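Local coordinates for protein acyl-ACP thioesterase (Bacteroides thetaiotaomicron, PDB 2ESS) that probably hydrolyses fatty acyl thioesters of acyl carrier protein, releasing free fatty acids in lipid biosynthesis, and binds calcium in the crystal, at residues 9-15 against 77-83; 2-8 against 137-142; 189-194 against 244-248. One frame throughout, in Å; residues are numbered along the deposited sequence.

Contact 1 of 3, residues 9-15 against 77-83; sequences GTYQFVA and EKFSVQT
The first strand of the N-terminal hotdog domain, 9-14, pairs antiparallel with strand 78-83 and forms the outermost strand of the sheet within this chain. Gly9, Tyr11 and Phe13 form hydrogen-bonded pairs with Thr83, Val81 and Phe79; Tyr11 N to Val81 O measures 2.8 Å, and Phe13 N to Phe79 O likewise 2.8 Å. Beyond the last pair, Ala15 N donates to Glu77 O (2.9 Å), carrying the pairing past the strand end.

On the face of Tyr11, Phe13, Phe79 and Val81, Phe13 CB sits over one face of the Phe79 ring, 3.5 Å from CZ of Phe79. With chi1 of 70°, Phe79 CG stands between its own backbone N and carbonyl carbon, which swings the ring beneath Phe13. Phe13 CE2 meets Val81 CG2 at 3.7 Å, and Thr83 CG2 touches the edge of the Tyr11 ring at CE2 (3.8 Å). Helix 28-45 packs on this face through Leu35 and Cys38. On the other face Thr10 and Gln82 run side by side, Thr10 OG1 3.4 Å from Gln82 CG. Backbone bonds thus fix the register, while apolar groups on one face bind the edge strand to the central helix.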
loop_
_atom_site.group_PDB
_atom_site.type_symbol
_atom_site.label_atom_id
_atom_site.label_comp_id
_atom_site.label_asym_id
_atom_site.label_seq_id
_atom_site.Cartn_x
_atom_site.Cartn_y
_atom_site.Cartn_z
ATOM N N GLY A 9 -10.765 -11.600 17.488
ATOM C CA GLY A 9 -11.290 -10.758 16.455
ATOM C C GLY A 9 -11.020 -11.392 15.100
ATOM O O GLY A 9 -9.901 -11.835 14.832
ATOM N N THR A 10 -12.019 -11.369 14.231
ATOM C CA THR A 10 -11.918 -11.905 12.860
ATOM C C THR A 10 -12.274 -10.847 11.822
ATOM O O THR A 10 -13.314 -10.228 11.903
ATOM C CB THR A 10 -12.883 -13.131 12.643
ATOM O OG1 THR A 10 -12.718 -14.079 13.710
ATOM C CG2 THR A 10 -12.637 -13.799 11.258
ATOM N N TYR A 11 -11.412 -10.654 10.833
ATOM C CA TYR A 11 -11.524 -9.550 9.889
ATOM C C TYR A 11 -11.396 -10.094 8.487
ATOM O O TYR A 11 -10.556 -10.939 8.243
ATOM C CB TYR A 11 -10.459 -8.486 10.198
ATOM C CG TYR A 11 -10.544 -8.069 11.651
ATOM C CD1 TYR A 11 -11.544 -7.225 12.107
ATOM C CD2 TYR A 11 -9.682 -8.616 12.595
ATOM C CE1 TYR A 11 -11.640 -6.904 13.451
ATOM C CE2 TYR A 11 -9.777 -8.292 13.948
ATOM C CZ TYR A 11 -10.743 -7.439 14.371
ATOM O OH TYR A 11 -10.801 -7.154 15.722
ATOM N N GLN A 12 -12.277 -9.633 7.607
ATOM C CA GLN A 12 -12.391 -10.104 6.227
ATOM C C GLN A 12 -11.730 -9.175 5.218
ATOM O O GLN A 12 -11.878 -7.952 5.268
ATOM C CB GLN A 12 -13.868 -10.230 5.824
ATOM C CG GLN A 12 -14.701 -11.143 6.688
ATOM C CD GLN A 12 -14.193 -12.554 6.645
ATOM O OE1 GLN A 12 -13.784 -13.041 5.586
ATOM N NE2 GLN A 12 -14.178 -13.216 7.802
ATOM N N PHE A 13 -10.998 -9.765 4.286
ATOM C CA PHE A 13 -10.312 -9.017 3.237
ATOM C C PHE A 13 -10.451 -9.668 1.863
ATOM O O PHE A 13 -10.845 -10.818 1.743
ATOM C CB PHE A 13 -8.841 -8.903 3.581
ATOM C CG PHE A 13 -8.588 -8.267 4.888
ATOM C CD1 PHE A 13 -8.731 -6.897 5.025
ATOM C CD2 PHE A 13 -8.261 -9.026 6.001
ATOM C CE1 PHE A 13 -8.524 -6.290 6.258
ATOM C CE2 PHE A 13 -8.030 -8.419 7.239
ATOM C CZ PHE A 13 -8.161 -7.059 7.367
ATOM N N VAL A 14 -10.119 -8.904 0.838
ATOM C CA VAL A 14 -9.930 -9.436 -0.514
ATOM C C VAL A 14 -8.544 -9.000 -0.986
ATOM O O VAL A 14 -8.178 -7.832 -0.794
ATOM C CB VAL A 14 -10.989 -8.881 -1.479
ATOM C CG1 VAL A 14 -10.769 -9.429 -2.894
ATOM C CG2 VAL A 14 -12.388 -9.219 -0.988
ATOM N N ALA A 15 -7.781 -9.902 -1.618
ATOM C CA ALA A 15 -6.463 -9.562 -2.181
ATOM C C ALA A 15 -6.583 -8.679 -3.465
ATOM O O ALA A 15 -6.923 -9.153 -4.542
ATOM C CB ALA A 15 -5.671 -10.832 -2.475
ATOM N N GLU A 77 -8.927 -13.190 -4.278
ATOM C CA GLU A 77 -9.484 -14.137 -3.331
ATOM C C GLU A 77 -9.801 -13.441 -2.026
ATOM O O GLU A 77 -9.092 -12.534 -1.600
ATOM C CB GLU A 77 -8.506 -15.249 -3.014
ATOM C CG GLU A 77 -8.159 -16.140 -4.137
ATOM C CD GLU A 77 -7.320 -17.347 -3.680
ATOM O OE1 GLU A 77 -6.588 -17.289 -2.614
ATOM O OE2 GLU A 77 -7.405 -18.355 -4.411
ATOM N N LYS A 78 -10.865 -13.904 -1.392
ATOM C CA LYS A 78 -11.159 -13.546 -0.036
ATOM C C LYS A 78 -10.184 -14.259 0.870
ATOM O O LYS A 78 -9.722 -15.365 0.577
ATOM C CB LYS A 78 -12.568 -13.978 0.337
ATOM C CG LYS A 78 -13.669 -13.186 -0.364
ATOM C CD LYS A 78 -15.040 -13.786 -0.020
ATOM C CE LYS A 78 -16.140 -13.210 -0.886
ATOM N NZ LYS A 78 -17.334 -14.097 -0.849
ATOM N N PHE A 79 -9.897 -13.605 1.975
ATOM C CA PHE A 79 -9.150 -14.174 3.058
ATOM C C PHE A 79 -9.538 -13.487 4.348
ATOM O O PHE A 79 -10.233 -12.481 4.348
ATOM C CB PHE A 79 -7.628 -14.149 2.792
ATOM C CG PHE A 79 -6.986 -12.780 2.826
ATOM C CD1 PHE A 79 -7.002 -11.964 1.697
ATOM C CD2 PHE A 79 -6.300 -12.334 3.965
ATOM C CE1 PHE A 79 -6.399 -10.715 1.682
ATOM C CE2 PHE A 79 -5.666 -11.083 3.954
ATOM C CZ PHE A 79 -5.712 -10.279 2.817
ATOM N N SER A 80 -9.125 -14.056 5.461
ATOM C CA SER A 80 -9.404 -13.403 6.734
ATOM C C SER A 80 -8.247 -13.547 7.706
ATOM O O SER A 80 -7.365 -14.416 7.539
ATOM C CB SER A 80 -10.722 -13.927 7.322
ATOM O OG SER A 80 -10.615 -15.289 7.541
ATOM N N VAL A 81 -8.263 -12.657 8.688
ATOM C CA VAL A 81 -7.276 -12.628 9.739
ATOM C C VAL A 81 -8.009 -12.753 11.072
ATOM O O VAL A 81 -9.009 -12.052 11.331
ATOM C CB VAL A 81 -6.479 -11.324 9.681
ATOM C CG1 VAL A 81 -5.513 -11.204 10.886
ATOM C CG2 VAL A 81 -5.767 -11.183 8.339
ATOM N N GLN A 82 -7.517 -13.642 11.919
ATOM C CA GLN A 82 -7.961 -13.731 13.310
ATOM C C GLN A 82 -6.791 -13.263 14.169
ATOM O O GLN A 82 -5.638 -13.529 13.850
ATOM C CB GLN A 82 -8.344 -15.156 13.687
ATOM C CG GLN A 82 -9.701 -15.586 13.183
ATOM C CD GLN A 82 -9.919 -17.056 13.327
ATOM O OE1 GLN A 82 -8.995 -17.810 13.587
ATOM N NE2 GLN A 82 -11.145 -17.472 13.158
ATOM N N THR A 83 -7.105 -12.593 15.267
ATOM C CA THR A 83 -6.093 -12.108 16.184
ATOM C C THR A 83 -6.621 -12.135 17.615
ATOM O O THR A 83 -7.829 -12.020 17.867
ATOM C CB THR A 83 -5.632 -10.686 15.777
ATOM O OG1 THR A 83 -4.539 -10.315 16.609
ATOM C CG2 THR A 83 -6.790 -9.670 15.850
#

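Contact 2 of 3, residues 2-8 against 137-142; sequences MSEENKI and DYICDE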
loop_
_atom_site.group_PDB
_atom_site.type_symbol
_atom_site.label_atom_id
_atom_site.label_comp_id
_atom_site.label_asym_id
_atom_site.label_seq_id
_atom_site.Cartn_x
_atom_site.Cartn_y
_atom_site.Cartn_z
HETATM N N MSE A 2 -17.007 -14.815 29.306
HETATM C CA MSE A 2 -16.667 -14.768 27.853
HETATM C C MSE A 2 -15.833 -15.986 27.421
HETATM O O MSE A 2 -14.814 -16.307 28.050
HETATM C CB MSE A 2 -15.904 -13.481 27.568
HETATM C CG MSE A 2 -15.765 -13.154 26.117
HETATM SE SE MSE A 2 -14.701 -11.546 25.904
HETATM C CE MSE A 2 -15.863 -10.249 26.933
ATOM N N SER A 3 -16.270 -16.675 26.361
ATOM C CA SER A 3 -15.603 -17.903 25.889
ATOM C C SER A 3 -14.282 -17.562 25.225
ATOM O O SER A 3 -14.043 -16.396 24.874
ATOM C CB SER A 3 -16.498 -18.695 24.908
ATOM O OG SER A 3 -16.282 -18.331 23.538
ATOM N N GLU A 4 -13.436 -18.573 25.030
ATOM C CA GLU A 4 -12.140 -18.360 24.353
ATOM C C GLU A 4 -12.315 -17.868 22.911
ATOM O O GLU A 4 -11.654 -16.905 22.493
ATOM C CB GLU A 4 -11.270 -19.625 24.399
ATOM C CG GLU A 4 -10.878 -20.032 25.810
ATOM C CD GLU A 4 -10.157 -18.914 26.516
ATOM O OE1 GLU A 4 -9.085 -18.530 26.006
ATOM O OE2 GLU A 4 -10.678 -18.396 27.536
ATOM N N GLU A 5 -13.213 -18.513 22.164
ATOM C CA GLU A 5 -13.594 -18.036 20.828
ATOM C C GLU A 5 -14.003 -16.553 20.824
ATOM O O GLU A 5 -13.709 -15.837 19.873
ATOM C CB GLU A 5 -14.738 -18.888 20.268
ATOM N N ASN A 6 -14.695 -16.111 21.877
ATOM C CA ASN A 6 -15.203 -14.720 21.984
ATOM C C ASN A 6 -14.129 -13.610 22.133
ATOM O O ASN A 6 -14.402 -12.440 21.899
ATOM C CB ASN A 6 -16.180 -14.607 23.167
ATOM C CG ASN A 6 -17.527 -15.263 22.902
ATOM O OD1 ASN A 6 -17.991 -15.352 21.760
ATOM N ND2 ASN A 6 -18.174 -15.707 23.973
ATOM N N LYS A 7 -12.924 -13.991 22.527
ATOM C CA LYS A 7 -11.799 -13.065 22.673
ATOM C C LYS A 7 -11.033 -12.845 21.373
ATOM O O LYS A 7 -10.130 -12.034 21.332
ATOM C CB LYS A 7 -10.831 -13.613 23.710
ATOM C CG LYS A 7 -11.463 -13.813 25.070
ATOM C CD LYS A 7 -10.661 -14.745 25.921
ATOM C CE LYS A 7 -11.201 -14.787 27.342
ATOM N NZ LYS A 7 -10.267 -15.524 28.234
ATOM N N ILE A 8 -11.384 -13.595 20.333
ATOM C CA ILE A 8 -10.782 -13.501 18.999
ATOM C C ILE A 8 -11.515 -12.479 18.125
ATOM O O ILE A 8 -12.733 -12.449 18.063
ATOM C CB ILE A 8 -10.746 -14.905 18.292
ATOM C CG1 ILE A 8 -9.976 -15.899 19.161
ATOM C CG2 ILE A 8 -10.107 -14.803 16.918
ATOM C CD1 ILE A 8 -10.206 -17.373 18.794
ATOM N N ASP A 137 -8.559 -9.229 30.530
ATOM C CA ASP A 137 -9.799 -9.932 30.290
ATOM C C ASP A 137 -9.841 -10.672 28.946
ATOM O O ASP A 137 -10.687 -11.534 28.741
ATOM C CB ASP A 137 -10.990 -8.961 30.383
ATOM C CG ASP A 137 -11.049 -8.198 31.722
ATOM O OD1 ASP A 137 -10.564 -8.689 32.764
ATOM O OD2 ASP A 137 -11.582 -7.076 31.731
ATOM N N TYR A 138 -8.924 -10.342 28.034
ATOM C CA TYR A 138 -8.943 -10.887 26.683
ATOM C C TYR A 138 -7.798 -11.881 26.393
ATOM O O TYR A 138 -7.656 -12.361 25.258
ATOM C CB TYR A 138 -8.954 -9.748 25.670
ATOM C CG TYR A 138 -10.265 -8.982 25.702
ATOM C CD1 TYR A 138 -11.390 -9.452 25.013
ATOM C CD2 TYR A 138 -10.378 -7.813 26.434
ATOM C CE1 TYR A 138 -12.591 -8.746 25.059
ATOM C CE2 TYR A 138 -11.549 -7.131 26.515
ATOM C CZ TYR A 138 -12.653 -7.581 25.817
ATOM O OH TYR A 138 -13.809 -6.846 25.886
ATOM N N ILE A 139 -7.022 -12.227 27.421
ATOM C CA ILE A 139 -5.995 -13.267 27.276
ATOM C C ILE A 139 -6.663 -14.584 26.850
ATOM O O ILE A 139 -7.623 -15.030 27.458
ATOM C CB ILE A 139 -5.159 -13.449 28.562
ATOM C CG1 ILE A 139 -4.246 -12.236 28.757
ATOM C CG2 ILE A 139 -4.323 -14.739 28.472
ATOM C CD1 ILE A 139 -3.855 -11.961 30.164
ATOM N N CYS A 140 -6.138 -15.193 25.795
ATOM C CA CYS A 140 -6.826 -16.201 25.067
ATOM C C CYS A 140 -5.829 -17.310 24.732
ATOM O O CYS A 140 -4.679 -17.038 24.328
ATOM C CB CYS A 140 -7.387 -15.541 23.795
ATOM S SG CYS A 140 -8.064 -16.628 22.543
ATOM N N ASP A 141 -6.305 -18.545 24.853
ATOM C CA ASP A 141 -5.491 -19.751 24.674
ATOM C C ASP A 141 -5.532 -20.343 23.252
ATOM O O ASP A 141 -5.101 -21.467 23.043
ATOM C CB ASP A 141 -5.925 -20.827 25.705
ATOM C CG ASP A 141 -7.325 -21.421 25.425
ATOM O OD1 ASP A 141 -8.037 -20.989 24.474
ATOM O OD2 ASP A 141 -7.723 -22.341 26.175
ATOM N N GLU A 142 -6.046 -19.613 22.275
ATOM C CA GLU A 142 -6.078 -20.099 20.889
ATOM C C GLU A 142 -4.666 -20.514 20.402
ATOM O O GLU A 142 -3.696 -19.811 20.638
ATOM C CB GLU A 142 -6.652 -18.991 20.007
ATOM C CG GLU A 142 -6.804 -19.308 18.533
ATOM C CD GLU A 142 -7.877 -20.362 18.267
ATOM O OE1 GLU A 142 -7.862 -20.907 17.146
ATOM O OE2 GLU A 142 -8.719 -20.637 19.160
HETATM O O HOH W 1 -7.835 -18.023 28.402
HETATM O O HOH W 2 -7.687 -11.578 22.783
#
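Lys7 of the 3-10 turn 5-7 and Glu4 just before it grip the backbone of the loop that follows strand 106-118. Lys7 NZ donates to Ile139 O at 2.8 Å, nearly in line with the carbonyl, and also forms a salt bridge with Glu4 OE2, which it meets on the syn side of the carboxylate. The other oxygen, Glu4 OE1, accepts from Asp141 N (3.0 Å) in a fairly straight bond with an N-H...O angle of 163°. Glu4 folds back at chi2 (-57°), placing one carboxylate oxygen at the lysine and the other at the loop amide. Lys7 instead extends beyond CG, its aliphatic part running past Tyr138 O and Cys140 CB.

The turn over 5-7 leads directly into strand 9-14 of the hotdog domain, and Ser3 OG accepts from Asn6 N in an ST motif at its start. Two waters add to the polar join: one donates to both Glu4 OE1 and Ile139 O, the other to Lys7 O and Tyr138 O. Lys7 O is also bonded by His42 of helix 28-45.

Glu4 OE1 and Asp141 OD1 stand 3.1 Å apart as two acceptors, their carboxylate planes 73° apart; this would tend to raise the pKa of one of them, although Lys7, salt-bridged to Glu4, probably offsets part of the charge. Selenomethionine Met2, in one of two modelled conformers, lies obliquely beside the Tyr138 ring, a doubtful Met-aromatic contact. Ile8 CG1 meets Cys140 SG at 4.0 Å, and Ile8 CD1 packs against the Glu142 side chain, with Trp84 of strand 78-88 alongside.

Contact 3 of 3, residues 189-194 against 244-248; sequences FPIELY and KVIFE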
loop_
_atom_site.group_PDB
_atom_site.type_symbol
_atom_site.label_atom_id
_atom_site.label_comp_id
_atom_site.label_asym_id
_atom_site.label_seq_id
_atom_site.Cartn_x
_atom_site.Cartn_y
_atom_site.Cartn_z
ATOM N N PHE A 189 16.245 -9.203 -2.700
ATOM C CA PHE A 189 16.450 -10.573 -3.187
ATOM C C PHE A 189 16.224 -10.703 -4.676
ATOM O O PHE A 189 15.335 -10.065 -5.207
ATOM C CB PHE A 189 15.582 -11.557 -2.430
ATOM C CG PHE A 189 15.865 -11.546 -0.981
ATOM C CD1 PHE A 189 16.966 -12.220 -0.485
ATOM C CD2 PHE A 189 15.108 -10.777 -0.131
ATOM C CE1 PHE A 189 17.262 -12.176 0.833
ATOM C CE2 PHE A 189 15.402 -10.713 1.204
ATOM C CZ PHE A 189 16.473 -11.413 1.690
ATOM N N PRO A 190 17.034 -11.552 -5.344
ATOM C CA PRO A 190 16.960 -11.694 -6.779
ATOM C C PRO A 190 15.629 -12.266 -7.202
ATOM O O PRO A 190 15.042 -13.098 -6.496
ATOM C CB PRO A 190 18.107 -12.652 -7.135
ATOM C CG PRO A 190 18.584 -13.219 -5.893
ATOM C CD PRO A 190 18.079 -12.389 -4.743
ATOM N N ILE A 191 15.172 -11.809 -8.350
ATOM C CA ILE A 191 13.881 -12.184 -8.848
ATOM C C ILE A 191 13.789 -13.713 -9.100
ATOM O O ILE A 191 12.707 -14.292 -8.930
ATOM C CB ILE A 191 13.509 -11.322 -10.100
ATOM C CG1 ILE A 191 12.032 -10.917 -10.060
ATOM C CG2 ILE A 191 13.857 -12.029 -11.395
ATOM C CD1 ILE A 191 11.685 -9.790 -9.037
ATOM N N GLU A 192 14.916 -14.354 -9.455
ATOM C CA GLU A 192 14.975 -15.815 -9.646
ATOM C C GLU A 192 14.561 -16.572 -8.388
ATOM O O GLU A 192 14.035 -17.669 -8.476
ATOM C CB GLU A 192 16.379 -16.262 -10.084
ATOM N N LEU A 193 14.792 -15.977 -7.222
ATOM C CA LEU A 193 14.381 -16.568 -5.946
ATOM C C LEU A 193 12.849 -16.554 -5.811
ATOM O O LEU A 193 12.233 -17.540 -5.441
ATOM C CB LEU A 193 15.044 -15.785 -4.799
ATOM C CG LEU A 193 15.385 -16.420 -3.472
ATOM C CD1 LEU A 193 15.825 -17.898 -3.612
ATOM C CD2 LEU A 193 16.483 -15.569 -2.839
ATOM N N TYR A 194 12.241 -15.423 -6.131
ATOM C CA TYR A 194 10.801 -15.294 -6.089
ATOM C C TYR A 194 10.128 -16.115 -7.211
ATOM O O TYR A 194 8.979 -16.539 -7.080
ATOM C CB TYR A 194 10.419 -13.822 -6.206
ATOM C CG TYR A 194 10.786 -13.008 -4.996
ATOM C CD1 TYR A 194 10.178 -13.240 -3.769
ATOM C CD2 TYR A 194 11.701 -11.980 -5.085
ATOM C CE1 TYR A 194 10.515 -12.480 -2.653
ATOM C CE2 TYR A 194 12.021 -11.214 -4.005
ATOM C CZ TYR A 194 11.454 -11.476 -2.783
ATOM O OH TYR A 194 11.791 -10.691 -1.700
ATOM N N LYS A 244 14.802 -11.721 9.406
ATOM C CA LYS A 244 15.131 -13.058 8.991
ATOM C C LYS A 244 14.111 -13.486 7.927
ATOM O O LYS A 244 12.902 -13.286 8.075
ATOM C CB LYS A 244 15.133 -13.974 10.190
ATOM C CG LYS A 244 15.616 -15.369 9.924
ATOM C CD LYS A 244 15.471 -16.249 11.162
ATOM C CE LYS A 244 16.335 -15.762 12.299
ATOM N NZ LYS A 244 16.510 -16.796 13.343
ATOM N N VAL A 245 14.627 -14.031 6.836
ATOM C CA VAL A 245 13.822 -14.434 5.677
ATOM C C VAL A 245 14.206 -15.863 5.378
ATOM O O VAL A 245 15.393 -16.172 5.146
ATOM C CB VAL A 245 14.078 -13.550 4.452
ATOM C CG1 VAL A 245 12.991 -13.769 3.424
ATOM C CG2 VAL A 245 14.125 -12.075 4.795
ATOM N N ILE A 246 13.227 -16.753 5.455
ATOM C CA ILE A 246 13.439 -18.154 5.083
ATOM C C ILE A 246 12.581 -18.482 3.848
ATOM O O ILE A 246 11.356 -18.358 3.870
ATOM C CB ILE A 246 13.156 -19.112 6.271
ATOM C CG1 ILE A 246 14.112 -18.762 7.451
ATOM C CG2 ILE A 246 13.351 -20.566 5.850
ATOM C CD1 ILE A 246 13.860 -19.517 8.703
ATOM N N PHE A 247 13.245 -18.866 2.777
ATOM C CA PHE A 247 12.585 -19.293 1.554
ATOM C C PHE A 247 12.450 -20.802 1.537
ATOM O O PHE A 247 13.205 -21.496 2.211
ATOM C CB PHE A 247 13.393 -18.901 0.325
ATOM C CG PHE A 247 13.351 -17.446 0.009
ATOM C CD1 PHE A 247 14.208 -16.560 0.624
ATOM C CD2 PHE A 247 12.458 -16.960 -0.946
ATOM C CE1 PHE A 247 14.174 -15.212 0.302
ATOM C CE2 PHE A 247 12.431 -15.614 -1.276
ATOM C CZ PHE A 247 13.275 -14.736 -0.642
ATOM N N GLU A 248 11.480 -21.297 0.769
ATOM C CA GLU A 248 11.490 -22.701 0.330
ATOM C C GLU A 248 10.899 -22.923 -1.080
ATOM O O GLU A 248 9.930 -22.249 -1.498
ATOM C CB GLU A 248 10.775 -23.562 1.364
ATOM C CG GLU A 248 9.268 -23.506 1.321
ATOM C CD GLU A 248 8.645 -24.723 1.970
ATOM O OE1 GLU A 248 9.286 -25.325 2.869
ATOM O OE2 GLU A 248 7.516 -25.072 1.566
ATOM O OXT GLU A 248 11.356 -23.803 -1.842
#
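Strand 244-247 and the start of helix 191-196 stand well apart, the closest CA atoms being those of Leu193 and Phe247 at 8.2 Å, and side chains alone bridge the gap. Pro190 is the helix N-cap, with Phe189 just before it. Phe247 carries most of the contact. With its CG anti to the backbone N (chi1 -151°), Leu193 brings that atom over the centre of the Phe247 ring in a CH-pi contact, 3.8 Å from Phe247 CE2. The edge of the ring is turned to the face of Phe189 in a T-shaped pair, planes at 67°, with Phe247 CZ 4.1 Å from Phe189 CG.

In this aromatic cluster of the C-terminal hotdog domain, Tyr194 is the third member: the Phe247 edge is directed toward its face in an offset edge-to-face pair, the nearest atoms being Phe247 CE2 and Tyr194 CE1 at 3.9 Å. An alanine in place of Phe247 would remove the ring that all three helix-side residues touch and is likely to leave a gap between helix and strand. Val245 CG2 meets Phe189 CZ at 3.9 Å. The Tyr194 hydroxyl is bonded to Leu186 O, and its ring stacks on Tyr167 of the second subunit.

How the contacts relate
From the N terminus, residues 2-8 are held in contact 2 by a loop far along the chain, 137-142, closing a long loop that takes in the strands and helices of the first hotdog domain. Contact 1 is nested inside it: strand 9-14 follows directly and pairs with strand 78-83, closing a shorter loop that includes helix 28-45. The two touch where Ile8 CG2 packs on Gln82 CB. Contact 3 comes later in series, closing a loop of mainly strands between helix 191-196 and strand 238-247 in the second hotdog domain. Contacts 1 and 3 reach the same continuous sheet, their centres about 25 Å apart; contacts 2 and 3 lie on opposite sides of the chain's centre.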